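Local coordinates for protein N-terminal acetyltransferase B complex subunit MDM20 (Candida albicans, PDB 5K04) that serves as the non-catalytic subunit of the NatB N-terminal acetyltransferase complex and probably acts as the helical scaffold for its catalytic subunit NAT3, at residues V97-I102 and L114-N119; L147-S152 and K173-G178; T376-V381 and N557-I562. All coordinates share one frame; numbering follows the deposited sequence.

Interaction 1: V97-I102 and L114-N119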
ATOM      1  N   VAL A  97      13.734 -32.945   0.106  1.00 69.61           N
ATOM      2  CA  VAL A  97      14.534 -33.024  -1.116  1.00 71.89           C
ATOM      3  C   VAL A  97      15.839 -32.261  -0.942  1.00 64.71           C
ATOM      4  O   VAL A  97      16.920 -32.755  -1.277  1.00 61.78           O
ATOM      5  CB  VAL A  97      13.741 -32.497  -2.323  1.00 80.39           C
ATOM      6  CG1 VAL A  97      14.407 -32.955  -3.616  1.00 83.67           C
ATOM      7  CG2 VAL A  97      12.316 -32.970  -2.275  1.00 86.90           C
ATOM      8  N   TYR A  98      15.749 -31.035  -0.418  1.00 67.85           N
ATOM      9  CA  TYR A  98      16.945 -30.228  -0.210  1.00 58.67           C
ATOM     10  C   TYR A  98      17.805 -30.795   0.915  1.00 56.55           C
ATOM     11  O   TYR A  98      19.031 -30.896   0.772  1.00 52.16           O
ATOM     12  CB  TYR A  98      16.547 -28.788   0.091  1.00 58.90           C
ATOM     13  CG  TYR A  98      16.169 -27.935  -1.107  1.00 55.52           C
ATOM     14  CD1 TYR A  98      17.144 -27.323  -1.878  1.00 53.01           C
ATOM     15  CD2 TYR A  98      14.837 -27.689  -1.427  1.00 54.16           C
ATOM     16  CE1 TYR A  98      16.807 -26.515  -2.961  1.00 56.52           C
ATOM     17  CE2 TYR A  98      14.495 -26.875  -2.499  1.00 50.48           C
ATOM     18  CZ  TYR A  98      15.487 -26.296  -3.265  1.00 53.61           C
ATOM     19  OH  TYR A  98      15.164 -25.493  -4.334  1.00 57.29           O
ATOM     20  N   GLU A  99      17.177 -31.172   2.039  1.00 64.44           N
ATOM     21  CA  GLU A  99      17.920 -31.693   3.186  1.00 60.60           C
ATOM     22  C   GLU A  99      18.685 -32.956   2.822  1.00 59.09           C
ATOM     23  O   GLU A  99      19.833 -33.142   3.242  1.00 53.97           O
ATOM     24  CB  GLU A  99      16.975 -31.980   4.353  1.00 58.52           C
ATOM     25  CG  GLU A  99      16.217 -30.777   4.883  1.00 63.76           C
ATOM     26  CD  GLU A  99      15.303 -31.127   6.046  1.00 61.33           C
ATOM     27  OE1 GLU A  99      15.786 -31.719   7.032  1.00 62.15           O
ATOM     28  OE2 GLU A  99      14.096 -30.823   5.963  1.00 60.84           O
ATOM     29  N   ASN A 100      18.055 -33.843   2.053  1.00 63.48           N
ATOM     30  CA  ASN A 100      18.742 -35.054   1.626  1.00 61.93           C
ATOM     31  C   ASN A 100      19.943 -34.716   0.756  1.00 62.84           C
ATOM     32  O   ASN A 100      21.001 -35.343   0.877  1.00 63.75           O
ATOM     33  CB  ASN A 100      17.770 -35.977   0.884  1.00 66.71           C
ATOM     34  CG  ASN A 100      16.770 -36.659   1.820  1.00 65.21           C
ATOM     35  OD1 ASN A 100      17.019 -36.811   3.017  1.00 61.50           O
ATOM     36  ND2 ASN A 100      15.632 -37.069   1.270  1.00 68.88           N
ATOM     37  N   ALA A 101      19.805 -33.707  -0.108  1.00 66.57           N
ATOM     38  CA  ALA A 101      20.911 -33.319  -0.981  1.00 65.52           C
ATOM     39  C   ALA A 101      22.060 -32.710  -0.184  1.00 66.31           C
ATOM     40  O   ALA A 101      23.232 -33.000  -0.446  1.00 63.69           O
ATOM     41  CB  ALA A 101      20.419 -32.336  -2.046  1.00 52.00           C
ATOM     42  N   ILE A 102      21.738 -31.851   0.784  1.00 68.08           N
ATOM     43  CA  ILE A 102      22.756 -31.258   1.645  1.00 60.75           C
ATOM     44  C   ILE A 102      23.453 -32.333   2.467  1.00 67.10           C
ATOM     45  O   ILE A 102      24.682 -32.327   2.619  1.00 64.03           O
ATOM     46  CB  ILE A 102      22.111 -30.197   2.549  1.00 53.49           C
ATOM     47  CG1 ILE A 102      21.575 -29.045   1.708  1.00 53.78           C
ATOM     48  CG2 ILE A 102      23.098 -29.715   3.594  1.00 56.89           C
ATOM     49  CD1 ILE A 102      20.549 -28.210   2.442  1.00 52.46           C
ATOM     50  N   LEU A 114      21.010 -21.546  -0.873  1.00 52.59           N
ATOM     51  CA  LEU A 114      20.630 -20.256  -1.457  1.00 50.28           C
ATOM     52  C   LEU A 114      19.527 -20.409  -2.497  1.00 47.52           C
ATOM     53  O   LEU A 114      18.648 -19.546  -2.600  1.00 39.60           O
ATOM     54  CB  LEU A 114      21.850 -19.558  -2.072  1.00 50.26           C
ATOM     55  CG  LEU A 114      22.916 -19.124  -1.049  1.00 53.99           C
ATOM     56  CD1 LEU A 114      24.095 -18.412  -1.703  1.00 49.30           C
ATOM     57  CD2 LEU A 114      22.329 -18.275   0.083  1.00 45.78           C
ATOM     58  N   SER A 115      19.564 -21.489  -3.290  1.00 47.92           N
ATOM     59  CA  SER A 115      18.457 -21.799  -4.201  1.00 43.98           C
ATOM     60  C   SER A 115      17.174 -22.076  -3.417  1.00 43.48           C
ATOM     61  O   SER A 115      16.114 -21.515  -3.710  1.00 35.62           O
ATOM     62  CB  SER A 115      18.844 -23.000  -5.079  1.00 41.20           C
ATOM     63  OG  SER A 115      17.732 -23.577  -5.734  1.00 44.09           O
ATOM     64  N   TRP A 116      17.271 -22.957  -2.410  1.00 47.27           N
ATOM     65  CA  TRP A 116      16.189 -23.219  -1.466  1.00 48.43           C
ATOM     66  C   TRP A 116      15.596 -21.929  -0.917  1.00 48.01           C
ATOM     67  O   TRP A 116      14.375 -21.758  -0.863  1.00 40.03           O
ATOM     68  CB  TRP A 116      16.742 -24.075  -0.324  1.00 46.26           C
ATOM     69  CG  TRP A 116      15.727 -24.747   0.508  1.00 46.46           C
ATOM     70  CD1 TRP A 116      14.370 -24.699   0.352  1.00 47.91           C
ATOM     71  CD2 TRP A 116      15.976 -25.600   1.634  1.00 41.29           C
ATOM     72  NE1 TRP A 116      13.760 -25.468   1.313  1.00 42.35           N
ATOM     73  CE2 TRP A 116      14.723 -26.025   2.117  1.00 40.71           C
ATOM     74  CE3 TRP A 116      17.133 -26.023   2.291  1.00 41.35           C
ATOM     75  CZ2 TRP A 116      14.598 -26.861   3.225  1.00 43.85           C
ATOM     76  CZ3 TRP A 116      17.012 -26.859   3.387  1.00 48.41           C
ATOM     77  CH2 TRP A 116      15.754 -27.272   3.844  1.00 46.29           C
ATOM     78  N   PHE A 117      16.462 -21.011  -0.492  1.00 50.96           N
ATOM     79  CA  PHE A 117      16.010 -19.784   0.148  1.00 50.10           C
ATOM     80  C   PHE A 117      15.377 -18.838  -0.866  1.00 41.13           C
ATOM     81  O   PHE A 117      14.287 -18.309  -0.636  1.00 29.04           O
ATOM     82  CB  PHE A 117      17.198 -19.128   0.864  1.00 53.07           C
ATOM     83  CG  PHE A 117      16.916 -17.755   1.401  1.00 53.15           C
ATOM     84  CD1 PHE A 117      15.942 -17.553   2.373  1.00 59.02           C
ATOM     85  CD2 PHE A 117      17.643 -16.667   0.949  1.00 51.48           C
ATOM     86  CE1 PHE A 117      15.688 -16.279   2.866  1.00 60.07           C
ATOM     87  CE2 PHE A 117      17.402 -15.396   1.442  1.00 55.91           C
ATOM     88  CZ  PHE A 117      16.419 -15.201   2.404  1.00 57.57           C
ATOM     89  N   ASP A 118      16.054 -18.629  -2.003  1.00 47.49           N
ATOM     90  CA  ASP A 118      15.539 -17.738  -3.040  1.00 45.15           C
ATOM     91  C   ASP A 118      14.187 -18.206  -3.552  1.00 43.15           C
ATOM     92  O   ASP A 118      13.307 -17.390  -3.831  1.00 37.38           O
ATOM     93  CB  ASP A 118      16.536 -17.638  -4.189  1.00 44.58           C
ATOM     94  CG  ASP A 118      17.784 -16.875  -3.801  1.00 44.90           C
ATOM     95  OD1 ASP A 118      17.843 -16.380  -2.654  1.00 30.61           O
ATOM     96  OD2 ASP A 118      18.701 -16.759  -4.633  1.00 36.69           O
ATOM     97  N   ASN A 119      14.004 -19.519  -3.672  1.00 53.35           N
ATOM     98  CA  ASN A 119      12.728 -20.055  -4.112  1.00 51.79           C
ATOM     99  C   ASN A 119      11.691 -20.036  -3.000  1.00 51.78           C
ATOM    100  O   ASN A 119      10.495 -20.025  -3.291  1.00 48.38           O
ATOM    101  CB  ASN A 119      12.918 -21.479  -4.647  1.00 48.47           C
ATOM    102  CG  ASN A 119      13.709 -21.512  -5.968  1.00 51.71           C
ATOM    103  OD1 ASN A 119      14.689 -22.240  -6.109  1.00 45.36           O
ATOM    104  ND2 ASN A 119      13.274 -20.717  -6.934  1.00 59.46           N
TER

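Interaction 2: L147-S152 and K173-G178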
ATOM      1  N   LEU A 147      24.381 -14.589  11.567  1.00 41.10           N
ATOM      2  CA  LEU A 147      23.429 -13.505  11.776  1.00 41.97           C
ATOM      3  C   LEU A 147      22.076 -13.842  11.162  1.00 37.72           C
ATOM      4  O   LEU A 147      21.032 -13.615  11.782  1.00 22.65           O
ATOM      5  CB  LEU A 147      23.990 -12.209  11.179  1.00 42.60           C
ATOM      6  CG  LEU A 147      25.181 -11.632  11.942  1.00 42.51           C
ATOM      7  CD1 LEU A 147      26.055 -10.730  11.078  1.00 33.63           C
ATOM      8  CD2 LEU A 147      24.639 -10.843  13.126  1.00 41.07           C
ATOM      9  N   TRP A 148      22.087 -14.357   9.924  1.00 43.01           N
ATOM     10  CA  TRP A 148      20.871 -14.838   9.268  1.00 41.07           C
ATOM     11  C   TRP A 148      20.094 -15.777  10.179  1.00 38.92           C
ATOM     12  O   TRP A 148      18.908 -15.569  10.470  1.00 23.85           O
ATOM     13  CB  TRP A 148      21.238 -15.571   7.974  1.00 34.20           C
ATOM     14  CG  TRP A 148      21.702 -14.673   6.858  1.00 42.32           C
ATOM     15  CD1 TRP A 148      21.943 -13.331   6.929  1.00 37.70           C
ATOM     16  CD2 TRP A 148      21.952 -15.055   5.489  1.00 39.52           C
ATOM     17  NE1 TRP A 148      22.334 -12.851   5.688  1.00 39.55           N
ATOM     18  CE2 TRP A 148      22.341 -13.885   4.790  1.00 41.47           C
ATOM     19  CE3 TRP A 148      21.881 -16.266   4.791  1.00 37.13           C
ATOM     20  CZ2 TRP A 148      22.675 -13.897   3.433  1.00 40.06           C
ATOM     21  CZ3 TRP A 148      22.210 -16.281   3.436  1.00 39.35           C
ATOM     22  CH2 TRP A 148      22.606 -15.101   2.775  1.00 41.37           C
ATOM     23  N   TYR A 149      20.779 -16.824  10.634  1.00 39.91           N
ATOM     24  CA  TYR A 149      20.171 -17.846  11.472  1.00 42.11           C
ATOM     25  C   TYR A 149      19.575 -17.228  12.732  1.00 40.27           C
ATOM     26  O   TYR A 149      18.423 -17.502  13.081  1.00 32.62           O
ATOM     27  CB  TYR A 149      21.245 -18.883  11.787  1.00 36.86           C
ATOM     28  CG  TYR A 149      20.769 -20.141  12.441  1.00 41.71           C
ATOM     29  CD1 TYR A 149      19.480 -20.622  12.215  1.00 44.29           C
ATOM     30  CD2 TYR A 149      21.614 -20.866  13.286  1.00 42.26           C
ATOM     31  CE1 TYR A 149      19.038 -21.796  12.811  1.00 47.84           C
ATOM     32  CE2 TYR A 149      21.178 -22.056  13.891  1.00 44.60           C
ATOM     33  CZ  TYR A 149      19.888 -22.516  13.645  1.00 44.31           C
ATOM     34  OH  TYR A 149      19.436 -23.676  14.232  1.00 30.67           O
ATOM     35  N   ALA A 150      20.340 -16.345  13.391  1.00 44.39           N
ATOM     36  CA  ALA A 150      19.885 -15.660  14.601  1.00 44.01           C
ATOM     37  C   ALA A 150      18.683 -14.772  14.318  1.00 37.90           C
ATOM     38  O   ALA A 150      17.688 -14.780  15.059  1.00 26.29           O
ATOM     39  CB  ALA A 150      21.027 -14.819  15.178  1.00 27.13           C
ATOM     40  N   PHE A 151      18.777 -13.972  13.262  1.00 35.07           N
ATOM     41  CA  PHE A 151      17.663 -13.109  12.892  1.00 43.52           C
ATOM     42  C   PHE A 151      16.412 -13.928  12.577  1.00 40.41           C
ATOM     43  O   PHE A 151      15.294 -13.505  12.896  1.00 32.50           O
ATOM     44  CB  PHE A 151      18.072 -12.233  11.700  1.00 39.59           C
ATOM     45  CG  PHE A 151      17.033 -11.221  11.312  1.00 38.26           C
ATOM     46  CD1 PHE A 151      16.733 -10.157  12.149  1.00 33.72           C
ATOM     47  CD2 PHE A 151      16.359 -11.339  10.107  1.00 36.93           C
ATOM     48  CE1 PHE A 151      15.769  -9.226  11.781  1.00 40.08           C
ATOM     49  CE2 PHE A 151      15.409 -10.415   9.735  1.00 35.55           C
ATOM     50  CZ  PHE A 151      15.108  -9.356  10.574  1.00 37.59           C
ATOM     51  N   SER A 152      16.592 -15.118  11.995  1.00 43.65           N
ATOM     52  CA  SER A 152      15.459 -15.967  11.645  1.00 38.90           C
ATOM     53  C   SER A 152      14.716 -16.451  12.883  1.00 42.38           C
ATOM     54  O   SER A 152      13.535 -16.798  12.782  1.00 30.07           O
ATOM     55  CB  SER A 152      15.928 -17.156  10.799  1.00 31.64           C
ATOM     56  OG  SER A 152      16.690 -18.084  11.558  1.00 25.52           O
ATOM     57  N   LYS A 173      19.891 -15.514  21.064  1.00 40.89           N
ATOM     58  CA  LYS A 173      20.770 -14.777  21.959  1.00 43.74           C
ATOM     59  C   LYS A 173      22.165 -15.382  21.972  1.00 42.31           C
ATOM     60  O   LYS A 173      23.170 -14.669  21.879  1.00 31.55           O
ATOM     61  CB  LYS A 173      20.175 -14.772  23.374  1.00 43.56           C
ATOM     62  CG  LYS A 173      20.927 -13.898  24.353  1.00 51.01           C
ATOM     63  CD  LYS A 173      20.696 -14.310  25.795  1.00 65.95           C
ATOM     64  CE  LYS A 173      19.519 -13.602  26.420  1.00 67.56           C
ATOM     65  NZ  LYS A 173      19.481 -13.865  27.891  1.00 68.28           N
ATOM     66  N   LYS A 174      22.239 -16.704  22.066  1.00 50.19           N
ATOM     67  CA  LYS A 174      23.522 -17.389  22.180  1.00 48.15           C
ATOM     68  C   LYS A 174      24.311 -17.326  20.874  1.00 35.68           C
ATOM     69  O   LYS A 174      25.540 -17.223  20.894  1.00 26.86           O
ATOM     70  CB  LYS A 174      23.264 -18.833  22.621  1.00 57.74           C
ATOM     71  CG  LYS A 174      24.415 -19.796  22.465  1.00 76.31           C
ATOM     72  CD  LYS A 174      23.943 -21.211  22.781  1.00 93.02           C
ATOM     73  CE  LYS A 174      22.679 -21.568  21.992  1.00102.06           C
ATOM     74  NZ  LYS A 174      22.063 -22.864  22.426  1.00106.77           N
ATOM     75  N   LEU A 175      23.626 -17.390  19.733  1.00 42.14           N
ATOM     76  CA  LEU A 175      24.293 -17.201  18.445  1.00 44.97           C
ATOM     77  C   LEU A 175      24.918 -15.819  18.344  1.00 43.70           C
ATOM     78  O   LEU A 175      26.038 -15.670  17.843  1.00 24.48           O
ATOM     79  CB  LEU A 175      23.293 -17.385  17.304  1.00 42.25           C
ATOM     80  CG  LEU A 175      22.865 -18.809  17.000  1.00 39.90           C
ATOM     81  CD1 LEU A 175      21.611 -18.791  16.179  1.00 41.61           C
ATOM     82  CD2 LEU A 175      23.995 -19.530  16.278  1.00 36.67           C
ATOM     83  N   MET A 176      24.188 -14.790  18.793  1.00 43.11           N
ATOM     84  CA  MET A 176      24.695 -13.422  18.735  1.00 36.95           C
ATOM     85  C   MET A 176      25.838 -13.216  19.723  1.00 41.36           C
ATOM     86  O   MET A 176      26.848 -12.586  19.390  1.00 28.31           O
ATOM     87  CB  MET A 176      23.554 -12.416  18.979  1.00 32.41           C
ATOM     88  CG  MET A 176      22.526 -12.325  17.782  1.00 32.39           C
ATOM     89  SD  MET A 176      23.270 -12.170  16.193  1.00 22.25           S
ATOM     90  CE  MET A 176      24.191 -10.719  16.587  1.00 36.30           C
ATOM     91  N   GLU A 177      25.708 -13.763  20.938  1.00 46.28           N
ATOM     92  CA  GLU A 177      26.798 -13.672  21.901  1.00 42.78           C
ATOM     93  C   GLU A 177      28.077 -14.274  21.330  1.00 41.56           C
ATOM     94  O   GLU A 177      29.170 -13.749  21.576  1.00 31.02           O
ATOM     95  CB  GLU A 177      26.375 -14.325  23.231  1.00 44.84           C
ATOM     96  CG  GLU A 177      25.306 -13.468  23.996  1.00 47.91           C
ATOM     97  CD  GLU A 177      24.594 -14.155  25.181  1.00 47.31           C
ATOM     98  OE1 GLU A 177      24.774 -15.379  25.402  1.00 39.10           O
ATOM     99  OE2 GLU A 177      23.842 -13.442  25.896  1.00 40.31           O
ATOM    100  N   GLY A 178      27.959 -15.315  20.494  1.00 50.91           N
ATOM    101  CA  GLY A 178      29.117 -15.926  19.841  1.00 44.61           C
ATOM    102  C   GLY A 178      29.863 -15.011  18.874  1.00 45.16           C
ATOM    103  O   GLY A 178      31.003 -15.322  18.510  1.00 31.65           O
TER

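Interaction 3: T376-V381 and N557-I562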
ATOM      1  N   THR A 376     -13.466  24.991   2.955  1.00 47.36           N
ATOM      2  CA  THR A 376     -14.506  24.686   1.976  1.00 49.41           C
ATOM      3  C   THR A 376     -14.770  23.183   1.896  1.00 47.41           C
ATOM      4  O   THR A 376     -15.930  22.758   1.776  1.00 33.87           O
ATOM      5  CB  THR A 376     -14.133  25.258   0.599  1.00 42.02           C
ATOM      6  OG1 THR A 376     -12.933  24.655   0.094  1.00 30.16           O
ATOM      7  CG2 THR A 376     -13.923  26.745   0.703  1.00 37.84           C
ATOM      8  N   LEU A 377     -13.715  22.360   1.984  1.00 43.45           N
ATOM      9  CA  LEU A 377     -13.920  20.913   1.958  1.00 40.78           C
ATOM     10  C   LEU A 377     -14.744  20.458   3.161  1.00 38.31           C
ATOM     11  O   LEU A 377     -15.707  19.696   3.018  1.00 29.51           O
ATOM     12  CB  LEU A 377     -12.575  20.187   1.901  1.00 40.85           C
ATOM     13  CG  LEU A 377     -12.631  18.652   1.847  1.00 45.16           C
ATOM     14  CD1 LEU A 377     -13.361  18.161   0.599  1.00 42.63           C
ATOM     15  CD2 LEU A 377     -11.242  18.068   1.915  1.00 36.19           C
ATOM     16  N   ARG A 378     -14.414  20.964   4.351  1.00 43.06           N
ATOM     17  CA  ARG A 378     -15.237  20.704   5.528  1.00 42.71           C
ATOM     18  C   ARG A 378     -16.689  21.125   5.297  1.00 41.79           C
ATOM     19  O   ARG A 378     -17.624  20.401   5.648  1.00 31.20           O
ATOM     20  CB  ARG A 378     -14.648  21.433   6.745  1.00 39.49           C
ATOM     21  CG  ARG A 378     -13.461  20.728   7.405  1.00 39.19           C
ATOM     22  CD  ARG A 378     -12.776  21.621   8.429  1.00 41.34           C
ATOM     23  NE  ARG A 378     -11.712  20.933   9.168  1.00 61.47           N
ATOM     24  CZ  ARG A 378     -11.768  20.605  10.464  1.00 66.32           C
ATOM     25  NH1 ARG A 378     -12.843  20.895  11.189  1.00 57.01           N
ATOM     26  NH2 ARG A 378     -10.743  19.984  11.040  1.00 72.90           N
ATOM     27  N   THR A 379     -16.898  22.305   4.711  1.00 47.10           N
ATOM     28  CA  THR A 379     -18.263  22.708   4.399  1.00 42.64           C
ATOM     29  C   THR A 379     -18.896  21.739   3.410  1.00 36.21           C
ATOM     30  O   THR A 379     -20.043  21.321   3.587  1.00 33.40           O
ATOM     31  CB  THR A 379     -18.286  24.140   3.856  1.00 41.20           C
ATOM     32  OG1 THR A 379     -17.759  25.032   4.842  1.00 36.80           O
ATOM     33  CG2 THR A 379     -19.720  24.563   3.547  1.00 39.29           C
ATOM     34  N   ILE A 380     -18.147  21.335   2.382  1.00 47.84           N
ATOM     35  CA  ILE A 380     -18.725  20.446   1.382  1.00 45.79           C
ATOM     36  C   ILE A 380     -19.031  19.088   1.996  1.00 44.28           C
ATOM     37  O   ILE A 380     -20.120  18.533   1.798  1.00 34.96           O
ATOM     38  CB  ILE A 380     -17.794  20.340   0.161  1.00 43.41           C
ATOM     39  CG1 ILE A 380     -17.892  21.618  -0.675  1.00 42.95           C
ATOM     40  CG2 ILE A 380     -18.152  19.145  -0.685  1.00 41.68           C
ATOM     41  CD1 ILE A 380     -16.864  21.708  -1.806  1.00 38.63           C
ATOM     42  N   VAL A 381     -18.100  18.555   2.795  1.00 44.11           N
ATOM     43  CA  VAL A 381     -18.295  17.221   3.357  1.00 44.30           C
ATOM     44  C   VAL A 381     -19.494  17.207   4.300  1.00 45.81           C
ATOM     45  O   VAL A 381     -20.311  16.276   4.277  1.00 38.14           O
ATOM     46  CB  VAL A 381     -17.009  16.742   4.054  1.00 45.56           C
ATOM     47  CG1 VAL A 381     -17.261  15.430   4.741  1.00 46.34           C
ATOM     48  CG2 VAL A 381     -15.891  16.598   3.039  1.00 37.77           C
ATOM     49  N   ASN A 557      -7.458  13.959   5.661  1.00 50.79           N
ATOM     50  CA  ASN A 557      -6.313  14.500   6.383  1.00 48.11           C
ATOM     51  C   ASN A 557      -6.609  15.917   6.843  1.00 45.16           C
ATOM     52  O   ASN A 557      -6.903  16.795   6.027  1.00 35.75           O
ATOM     53  CB  ASN A 557      -5.074  14.476   5.492  1.00 49.23           C
ATOM     54  CG  ASN A 557      -3.785  14.455   6.283  1.00 45.60           C
ATOM     55  OD1 ASN A 557      -3.413  13.433   6.853  1.00 35.34           O
ATOM     56  ND2 ASN A 557      -3.090  15.585   6.313  1.00 52.38           N
ATOM     57  N   GLY A 558      -6.563  16.131   8.160  1.00 60.56           N
ATOM     58  CA  GLY A 558      -6.909  17.413   8.732  1.00 63.67           C
ATOM     59  C   GLY A 558      -8.385  17.614   8.952  1.00 68.80           C
ATOM     60  O   GLY A 558      -8.788  18.686   9.425  1.00 68.23           O
ATOM     61  N   LEU A 559      -9.206  16.624   8.611  1.00 67.86           N
ATOM     62  CA  LEU A 559     -10.634  16.643   8.883  1.00 56.17           C
ATOM     63  C   LEU A 559     -10.961  15.531   9.860  1.00 48.05           C
ATOM     64  O   LEU A 559     -10.193  14.582  10.037  1.00 40.13           O
ATOM     65  CB  LEU A 559     -11.475  16.442   7.618  1.00 49.23           C
ATOM     66  CG  LEU A 559     -11.399  17.374   6.417  1.00 53.35           C
ATOM     67  CD1 LEU A 559     -10.102  17.197   5.651  1.00 60.65           C
ATOM     68  CD2 LEU A 559     -12.565  17.039   5.528  1.00 51.94           C
ATOM     69  N   GLU A 560     -12.120  15.660  10.493  1.00 52.32           N
ATOM     70  CA  GLU A 560     -12.655  14.590  11.320  1.00 51.64           C
ATOM     71  C   GLU A 560     -13.454  13.657  10.419  1.00 47.74           C
ATOM     72  O   GLU A 560     -14.402  14.094   9.752  1.00 34.45           O
ATOM     73  CB  GLU A 560     -13.528  15.142  12.444  1.00 54.44           C
ATOM     74  CG  GLU A 560     -13.982  14.071  13.412  1.00 66.53           C
ATOM     75  CD  GLU A 560     -15.202  14.477  14.222  1.00 81.38           C
ATOM     76  OE1 GLU A 560     -15.469  15.695  14.357  1.00 85.59           O
ATOM     77  OE2 GLU A 560     -15.908  13.568  14.716  1.00 81.88           O
ATOM     78  N   LYS A 561     -13.062  12.380  10.387  1.00 56.48           N
ATOM     79  CA  LYS A 561     -13.782  11.396   9.585  1.00 57.28           C
ATOM     80  C   LYS A 561     -15.160  11.123  10.174  1.00 56.69           C
ATOM     81  O   LYS A 561     -15.298  10.786  11.353  1.00 52.11           O
ATOM     82  CB  LYS A 561     -13.000  10.092   9.479  1.00 57.08           C
ATOM     83  CG  LYS A 561     -13.716   9.042   8.632  1.00 61.43           C
ATOM     84  CD  LYS A 561     -12.734   8.059   8.024  1.00 61.02           C
ATOM     85  CE  LYS A 561     -13.437   7.083   7.082  1.00 71.44           C
ATOM     86  NZ  LYS A 561     -12.457   6.369   6.190  1.00 74.94           N
ATOM     87  N   ILE A 562     -16.183  11.294   9.342  1.00 62.53           N
ATOM     88  CA  ILE A 562     -17.568  11.032   9.692  1.00 53.61           C
ATOM     89  C   ILE A 562     -18.125  10.056   8.672  1.00 56.27           C
ATOM     90  O   ILE A 562     -17.513   9.784   7.635  1.00 44.60           O
ATOM     91  CB  ILE A 562     -18.430  12.309   9.716  1.00 50.59           C
ATOM     92  CG1 ILE A 562     -18.447  12.975   8.340  1.00 43.34           C
ATOM     93  CG2 ILE A 562     -17.940  13.283  10.767  1.00 53.86           C
ATOM     94  CD1 ILE A 562     -19.491  14.041   8.227  1.00 39.73           C
TER

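Interaction 1: V97-I102 and L114-N119
Y98 and W116 form an offset aromatic stack between helices 91-104 and 109-120, two consecutive helices that run antiparallel as an alpha-hairpin, their local axes at 164°. The tyrosine ring lies over the five-membered ring of the indole with centroids 3.9 Å apart, and the planes differ by only 2°. W116 CG, anti to its backbone N (chi1 -163°), is placed by that torsion over the centre of the tyrosine ring. The two side chains pass one another in opposite senses, which brings the root of each over the ring of the other: Y98 CB lies 3.6 Å from the centroid of the six-membered ring of W116, and W116 CB lies 3.7 Å from the centroid of the Y98 ring. Both are CH-pi contacts made over a face. The closest approach in the stack is Y98 CD2 to W116 CD1, at 3.5 Å.

Successive antiparallel helix pairs of this kind are consistent with an alpha-solenoid, as in proteins of the TPR clan, to which the MDM20 family is assigned. Here the far end of the indole meets aliphatic groups of helix 91-104. I102 CD1 approaches W116 CZ3 at 3.9 Å, its side chain crossing the indole nearly perpendicularly, and E99 CG comes within 3.7 Å of W116 CH2. The carboxylate of E99 is engaged by the hydroxyl of Y135 on helix 126-138, a helix whose I132 and Y135 also pack on W116. At the other end of the stack, Y98 OH gives a weak hydrogen bond of 3.5 Å to S115 OG, which lies near the plane of the tyrosine ring and is also hydrogen-bonded to E79 of helix 75-87.

Interaction 2: L147-S152 and K173-G178
A150 packs against L175 and M176 where helices 143-157 and 162-177 meet as the antiparallel arms of a helical hairpin, the repeating element of an alpha-solenoid such as those of the TPR clan. The local axes come within 8.9 Å at an angle of 153°. A150 points its small side chain at the other helix, and its CA stands 6.0 Å from the CA of L175, consistent with the close approach of the two backbones. The two CB atoms, A150 CB and L175 CB, are 4.0 Å apart.

M176 reaches the interface through its shape. It leaves its backbone at an angle to helix 143-157, but the chain is folded at its next two torsions, chi2 (-48°) placing SD and chi3 (-57°) placing CE. M176 SD thereby comes to 3.6 Å from A150 CB. The curled thioether also meets the branched end of L147, with M176 CE 3.5 Å from L147 CD2, and SD is nearly as close to that same methyl. L147 starts from a bond directed away from the partner helix, and it is the CD2 branch that returns to make the contact, its side chain crossing M176 at about a right angle. V190 and Y191 of helix 185-192 also pack on M176, and F489 of helix 489-503 on L147.

L175 makes the remaining contacts of the interface, with Y149 and with the backbone of A150. The L175 and Y149 side chains cross steeply, and the CD1 branch of the leucine approaches the tyrosine ring obliquely, nearest to one of its ortho carbons. L175 CD1 is 3.6 Å from Y149 CD2 and, at the same time, 3.9 Å from A150 CA.

Interaction 3: T376-V381 and N557-I562
R378 and L559 run antiparallel to each other, the aliphatic part of the arginine on helix 372-383 lying alongside the leucine of an irregular loop, with R378 CG 4.1 Å from L559 CG. The arginine chain is extended from CG to NE, which takes NE out toward the loop; the guanidinium beyond it meets the backbone carbonyl before the leucine. R378 NH2 donates there to G558 O at 2.8 Å, with an N-H...O angle of 156°. The oxygen lies at the edge of the guanidinium, about 15° out of its plane, and its C=O makes an angle of 146° with the donor. A single N-H thus ties the helix to the loop main chain at a glycine with positive phi, whose backbone angles would jam a CB against the preceding carbonyl oxygen. E560 OE1 stands 6.6 Å from R378 NH1, too far for contact, but its charge may still contribute a mild attraction.

The leucine end turns toward the apolar face of the helix. L377, with CG anti to its backbone N, crosses L559 at about a right angle, and its CD2 lies 4.0 Å from L559 CD2. V381, one turn further on, crosses the same leucine at a slant, bringing V381 CG2 to 4.2 Å from L559 CD2. The other branch of the valine approaches I562 further along the loop, with V381 CG1 4.4 Å from I562 CD1.

W556 packs on V381 and I562, and N557 is hydrogen-bonded to Q53 of the NAT3 chain. The packing joins two parts of an all-helical TPR-clan fold that lie far apart in sequence. Helix 409-419 packs against both: its W414 and K410 touch L377 on helix 372-383, W414 also V381, and K410 also L559 of the loop.

In the fold
Interactions 1 and 2 belong to neighbouring helix pairs of the N-terminal helical region, their centres about 21 Å apart, and they touch directly: L114 CD2 of the first packs on W148 CZ3 of the second at 3.9 Å. F484 connects them further, its ring meeting that of F117 edge-to-face while its carbonyl O accepts a hydrogen bond from W148 NE1. Interaction 3 is remote, its nearest atoms about 35 Å from those of interaction 1 and about 30 Å from those of interaction 2. Its loop touches NAT3, the catalytic partner of the coenzyme A-bound complex, whereas no other protein chain touches the segments of interactions 1 and 2.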